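Local coordinates for protein putative phosphosugar isomerase (Clostridium difficile, PDB 3G68) that probably binds phosphorylated sugars or related carbohydrate derivatives through its two SIS domains and may isomerise them, at residues K202-S208 / I325-R329; S256-I262 / T282-I288. All coordinates share one frame; numbering follows the deposited sequence. Where two conformers were deposited one is given.

Interaction 1: K202-S208 / I325-R329; sequences KEKLVNS and IPTLR
Arg329 reaches Val206 and Ser208 through a bent chain: CG lies beside the backbone N (chi1 -61°), and a turn at chi3 (55°) swings the guanidinium back to the end of helix 202-206. There NH1 donates two hydrogen bonds. One goes to Val206 O at 2.8 Å, from above the carbonyl plane. The other, NH1 to Ser208 O at 3.0 Å, is straighter and lies on a lone pair. Both oxygens sit at the edge of the guanidinium, near its plane. Water 1 donates to Ser208 O and makes a weak bond with Arg329 NH2. Met234 O, at the end of helix 220-234, also accepts from NH2.

Beside this polar cluster is an apolar one. Val206 CG2 meets Leu328 CD1 at 3.4 Å, a tight fit, and the two side chains cross at about a right angle. Leu328 CD1 also touches CD of Lys202, whose amine pairs with Glu199. Ile325 CG2 lies 3.6 Å from Leu205 O, and its CD1 packs on Leu205 CB. Leu205 O itself takes Ser208 OG at 2.6 Å and Ser208 N, both from the same face of its plane.

One arginine nitrogen serves the last carbonyl of the helix, Val206 O, and that of Ser208 in the turn that follows; its positive charge probably suits the negative end of the helix dipole.

Interaction 2: S256-I262 / T282-I288; sequences SDSTIFI and TENVFAI
The Phe261 and Phe286 rings run alongside each other with planes 24° apart, displaced so that little of one covers the other; their centroids are 5.3 Å apart. Phe286 CB sits oblique to the Phe261 ring, 3.7 Å from its CD1. At the edge of the Phe286 ring, near its plane, are Ile260 O and Thr259 CG2. The Asn284 amide holds Ser258 O in its own plane: ND2 donates to that oxygen at 3.3 Å, from above the carbonyl plane.

Ser258 O has a second donor. Thr282 OG1 reaches it at 2.6 Å, in the carbonyl plane. OG1 is set anti to the backbone N (chi1 173°), and it also accepts from Asn284 N, forming an ST turn. The same torsion puts Thr282 CG2 between the backbone N and carbonyl carbon, facing Ile260 CD1.

The two strands are parallel neighbours in a five-stranded sheet. Helix 271-279 connects them in a beta-alpha-beta crossover, the repeating unit of the alpha/beta SIS fold. Ile260 N binds Asn284 O, and Ile260 O accepts from Phe286 N at 2.8 Å. Ile262 N and O continue the ladder to Phe286 O and Ile288 N.

Thr259, Phe261, Asn284 and Phe286 share one face of the sheet, where helix 202-206 lies. Ile260, Ile262, Val285 and Ala287 share the other. There Ile262 CD1 crosses to Val285 CG1 at 4.2 Å, and helix 271-279 packs on Ile262, Val285 and Ala287. Ahead of the paired residues, water 2 donates to Ser256 O and accepts from Glu283 N.

In the fold
The centres of the two interactions are 14 Å apart, on the same side of the chain's centre. Both segments of interaction 2 fall between the two of interaction 1 in sequence: 202-208, then the strands, then 325-329. Helix 202-206 joins them. One part of it meets 325-329, while Lys204 and Leu205 lie on the sheet. Leu205 CD2 touches Phe261 CZ at 3.7 Å, and Lys204 CB packs near the Phe286 ring. The sheet that holds strands 210-215, 258-264 and 284-289 thus has this short helix over one face and helix 271-279 on the other. Interaction 1 ties the segment after helix 316-324 back to that cover.

Interaction 1: K202-S208 / I325-R329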
# COMPACT_ATOMS: atom_id res chain seq x y z
N LYS B 202 -40.02 27.50 19.19
CA LYS B 202 -39.75 28.89 19.57
C LYS B 202 -40.99 29.65 20.06
O LYS B 202 -40.92 30.33 21.09
CB LYS B 202 -39.14 29.66 18.40
CG LYS B 202 -38.63 31.05 18.80
CD LYS B 202 -38.00 31.84 17.65
CE LYS B 202 -36.63 31.34 17.29
NZ LYS B 202 -36.03 32.17 16.19
N GLU B 203 -42.08 29.55 19.31
CA GLU B 203 -43.32 30.27 19.62
C GLU B 203 -43.86 29.89 21.01
O GLU B 203 -44.08 30.78 21.84
CB GLU B 203 -44.39 30.04 18.56
CG GLU B 203 -45.77 30.72 18.85
CD GLU B 203 -46.81 30.53 17.78
OE1 GLU B 203 -46.57 29.70 16.88
OE2 GLU B 203 -47.90 31.19 17.84
N LYS B 204 -44.10 28.60 21.25
CA LYS B 204 -44.57 28.17 22.58
C LYS B 204 -43.59 28.57 23.69
O LYS B 204 -44.02 28.99 24.78
CB LYS B 204 -44.84 26.66 22.63
CG LYS B 204 -46.10 26.23 21.90
CD LYS B 204 -46.39 24.77 22.17
CE LYS B 204 -47.79 24.38 21.67
NZ LYS B 204 -47.83 24.52 20.23
N LEU B 205 -42.27 28.45 23.46
CA LEU B 205 -41.32 28.81 24.51
C LEU B 205 -41.33 30.31 24.86
O LEU B 205 -41.27 30.65 26.03
CB LEU B 205 -39.90 28.32 24.19
CG LEU B 205 -39.75 26.80 24.06
CD1 LEU B 205 -38.37 26.41 23.52
CD2 LEU B 205 -40.03 26.06 25.36
N VAL B 206 -41.38 31.17 23.85
CA VAL B 206 -41.46 32.63 24.02
C VAL B 206 -42.73 33.00 24.78
O VAL B 206 -42.70 33.92 25.59
CB VAL B 206 -41.36 33.39 22.64
CG1 VAL B 206 -41.80 34.85 22.71
CG2 VAL B 206 -39.94 33.29 22.10
N ASN B 207 -43.82 32.28 24.55
CA ASN B 207 -45.10 32.55 25.21
C ASN B 207 -45.26 31.96 26.61
O ASN B 207 -46.33 32.15 27.20
CB ASN B 207 -46.26 32.02 24.36
CG ASN B 207 -46.47 32.81 23.10
OD1 ASN B 207 -46.05 33.96 23.02
ND2 ASN B 207 -47.15 32.20 22.11
N SER B 208 -44.26 31.27 27.12
CA SER B 208 -44.29 30.62 28.46
C SER B 208 -44.83 31.58 29.53
O SER B 208 -44.39 32.71 29.63
CB SER B 208 -42.92 30.13 28.91
OG SER B 208 -42.29 29.24 28.00
N ILE B 325 -34.12 32.07 24.95
CA ILE B 325 -35.52 32.54 24.94
C ILE B 325 -35.70 33.87 25.67
O ILE B 325 -36.46 34.70 25.18
CB ILE B 325 -36.49 31.42 25.38
CG1 ILE B 325 -36.34 30.21 24.42
CG2 ILE B 325 -37.95 31.90 25.43
CD1 ILE B 325 -36.81 30.44 22.92
N PRO B 326 -35.06 34.08 26.85
CA PRO B 326 -35.22 35.38 27.49
C PRO B 326 -34.84 36.57 26.60
O PRO B 326 -35.46 37.62 26.74
CB PRO B 326 -34.29 35.31 28.70
CG PRO B 326 -34.32 33.91 29.07
CD PRO B 326 -34.33 33.17 27.72
N THR B 327 -33.88 36.40 25.69
CA THR B 327 -33.50 37.48 24.76
C THR B 327 -34.68 37.88 23.86
O THR B 327 -34.71 38.99 23.34
CB THR B 327 -32.25 37.12 23.90
OG1 THR B 327 -32.57 36.06 22.99
CG2 THR B 327 -31.12 36.65 24.79
N LEU B 328 -35.65 36.97 23.66
CA LEU B 328 -36.87 37.27 22.90
C LEU B 328 -38.02 37.78 23.79
O LEU B 328 -39.10 38.04 23.28
CB LEU B 328 -37.32 36.03 22.13
CG LEU B 328 -36.29 35.27 21.29
CD1 LEU B 328 -36.97 34.09 20.62
CD2 LEU B 328 -35.64 36.17 20.27
N ARG B 329 -37.76 37.97 25.08
CA ARG B 329 -38.73 38.41 26.08
C ARG B 329 -38.21 39.60 26.90
O ARG B 329 -38.58 39.78 28.06
CB ARG B 329 -39.06 37.24 27.05
CG ARG B 329 -39.68 36.02 26.41
CD ARG B 329 -39.46 34.75 27.26
NE ARG B 329 -39.91 34.84 28.67
CZ ARG B 329 -41.12 34.49 29.11
NH1 ARG B 329 -42.04 34.00 28.31
NH2 ARG B 329 -41.40 34.60 30.41
O HOH W 1 -44.26 35.83 30.43

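Interaction 2: S256-I262 / T282-I288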
# COMPACT_ATOMS: atom_id res chain seq x y z
N SER B 256 -54.57 25.01 30.87
CA SER B 256 -54.12 25.12 29.48
C SER B 256 -52.98 26.13 29.27
O SER B 256 -52.32 26.14 28.20
CB SER B 256 -55.32 25.40 28.57
OG SER B 256 -55.72 26.73 28.77
N ASP B 257 -52.78 27.00 30.24
CA ASP B 257 -51.65 27.95 30.20
C ASP B 257 -50.36 27.40 30.86
O ASP B 257 -49.35 28.14 30.93
CB ASP B 257 -52.02 29.27 30.90
CG ASP B 257 -52.90 30.20 30.05
OD1 ASP B 257 -53.00 30.06 28.80
OD2 ASP B 257 -53.47 31.11 30.68
N SER B 258 -50.37 26.15 31.36
CA SER B 258 -49.21 25.54 31.99
C SER B 258 -48.26 24.97 30.92
O SER B 258 -48.72 24.36 29.91
CB SER B 258 -49.61 24.34 32.87
OG SER B 258 -50.52 24.71 33.90
N THR B 259 -46.96 25.15 31.16
CA THR B 259 -45.89 24.53 30.39
C THR B 259 -45.25 23.49 31.29
O THR B 259 -44.92 23.78 32.47
CB THR B 259 -44.88 25.55 29.93
OG1 THR B 259 -45.51 26.49 29.04
CG2 THR B 259 -43.71 24.84 29.18
N ILE B 260 -45.01 22.30 30.73
CA ILE B 260 -44.38 21.19 31.47
C ILE B 260 -43.28 20.55 30.64
O ILE B 260 -43.46 20.24 29.46
CB ILE B 260 -45.34 20.04 31.91
CG1 ILE B 260 -46.59 20.56 32.60
CG2 ILE B 260 -44.61 19.09 32.88
CD1 ILE B 260 -47.60 21.05 31.66
N PHE B 261 -42.11 20.41 31.29
CA PHE B 261 -40.94 19.74 30.72
C PHE B 261 -40.81 18.43 31.49
O PHE B 261 -40.78 18.46 32.73
CB PHE B 261 -39.67 20.54 30.87
CG PHE B 261 -39.65 21.75 30.04
CD1 PHE B 261 -39.34 21.65 28.68
CD2 PHE B 261 -39.98 22.98 30.57
CE1 PHE B 261 -39.34 22.76 27.87
CE2 PHE B 261 -39.97 24.13 29.75
CZ PHE B 261 -39.65 24.01 28.40
N ILE B 262 -40.80 17.31 30.76
CA ILE B 262 -40.61 15.99 31.36
C ILE B 262 -39.22 15.48 30.97
O ILE B 262 -38.91 15.31 29.78
CB ILE B 262 -41.72 14.99 30.96
CG1 ILE B 262 -43.09 15.54 31.46
CG2 ILE B 262 -41.45 13.61 31.61
CD1 ILE B 262 -44.30 14.61 31.30
N THR B 282 -53.14 20.57 28.64
CA THR B 282 -52.31 21.62 28.04
C THR B 282 -51.57 21.10 26.82
O THR B 282 -51.18 19.91 26.78
CB THR B 282 -51.27 22.21 29.07
OG1 THR B 282 -50.37 23.11 28.41
CG2 THR B 282 -50.49 21.11 29.77
N GLU B 283 -51.41 21.99 25.85
CA GLU B 283 -50.70 21.69 24.60
C GLU B 283 -49.19 21.97 24.75
O GLU B 283 -48.41 21.78 23.81
CB GLU B 283 -51.34 22.49 23.45
CG GLU B 283 -52.83 22.14 23.24
CD GLU B 283 -53.48 22.80 22.03
OE1 GLU B 283 -54.67 22.45 21.75
OE2 GLU B 283 -52.84 23.64 21.38
N ASN B 284 -48.78 22.39 25.95
CA ASN B 284 -47.39 22.75 26.24
C ASN B 284 -46.62 21.72 27.04
O ASN B 284 -45.94 22.07 28.02
CB ASN B 284 -47.39 24.11 26.96
CG ASN B 284 -48.24 25.12 26.25
OD1 ASN B 284 -48.09 25.32 25.04
ND2 ASN B 284 -49.17 25.74 26.97
N VAL B 285 -46.70 20.44 26.63
CA VAL B 285 -45.94 19.36 27.26
C VAL B 285 -44.75 19.00 26.33
O VAL B 285 -44.92 18.68 25.15
CB VAL B 285 -46.79 18.12 27.61
CG1 VAL B 285 -45.87 17.10 28.32
CG2 VAL B 285 -47.99 18.49 28.52
N PHE B 286 -43.54 19.06 26.87
CA PHE B 286 -42.29 18.79 26.10
C PHE B 286 -41.54 17.69 26.83
O PHE B 286 -41.16 17.87 27.97
CB PHE B 286 -41.40 20.05 26.04
CG PHE B 286 -42.09 21.26 25.48
CD1 PHE B 286 -42.05 21.55 24.12
CD2 PHE B 286 -42.77 22.13 26.31
CE1 PHE B 286 -42.69 22.65 23.61
CE2 PHE B 286 -43.42 23.25 25.79
CZ PHE B 286 -43.38 23.50 24.45
N ALA B 287 -41.34 16.54 26.17
CA ALA B 287 -40.59 15.42 26.77
C ALA B 287 -39.19 15.36 26.21
O ALA B 287 -38.99 15.51 25.03
CB ALA B 287 -41.32 14.11 26.55
N ILE B 288 -38.22 15.15 27.09
CA ILE B 288 -36.81 15.11 26.74
C ILE B 288 -36.23 13.76 27.20
O ILE B 288 -36.33 13.40 28.38
CB ILE B 288 -36.03 16.26 27.44
CG1 ILE B 288 -36.59 17.63 27.02
CG2 ILE B 288 -34.56 16.09 27.19
CD1 ILE B 288 -36.03 18.85 27.78
O HOH W 2 -52.60 24.63 26.05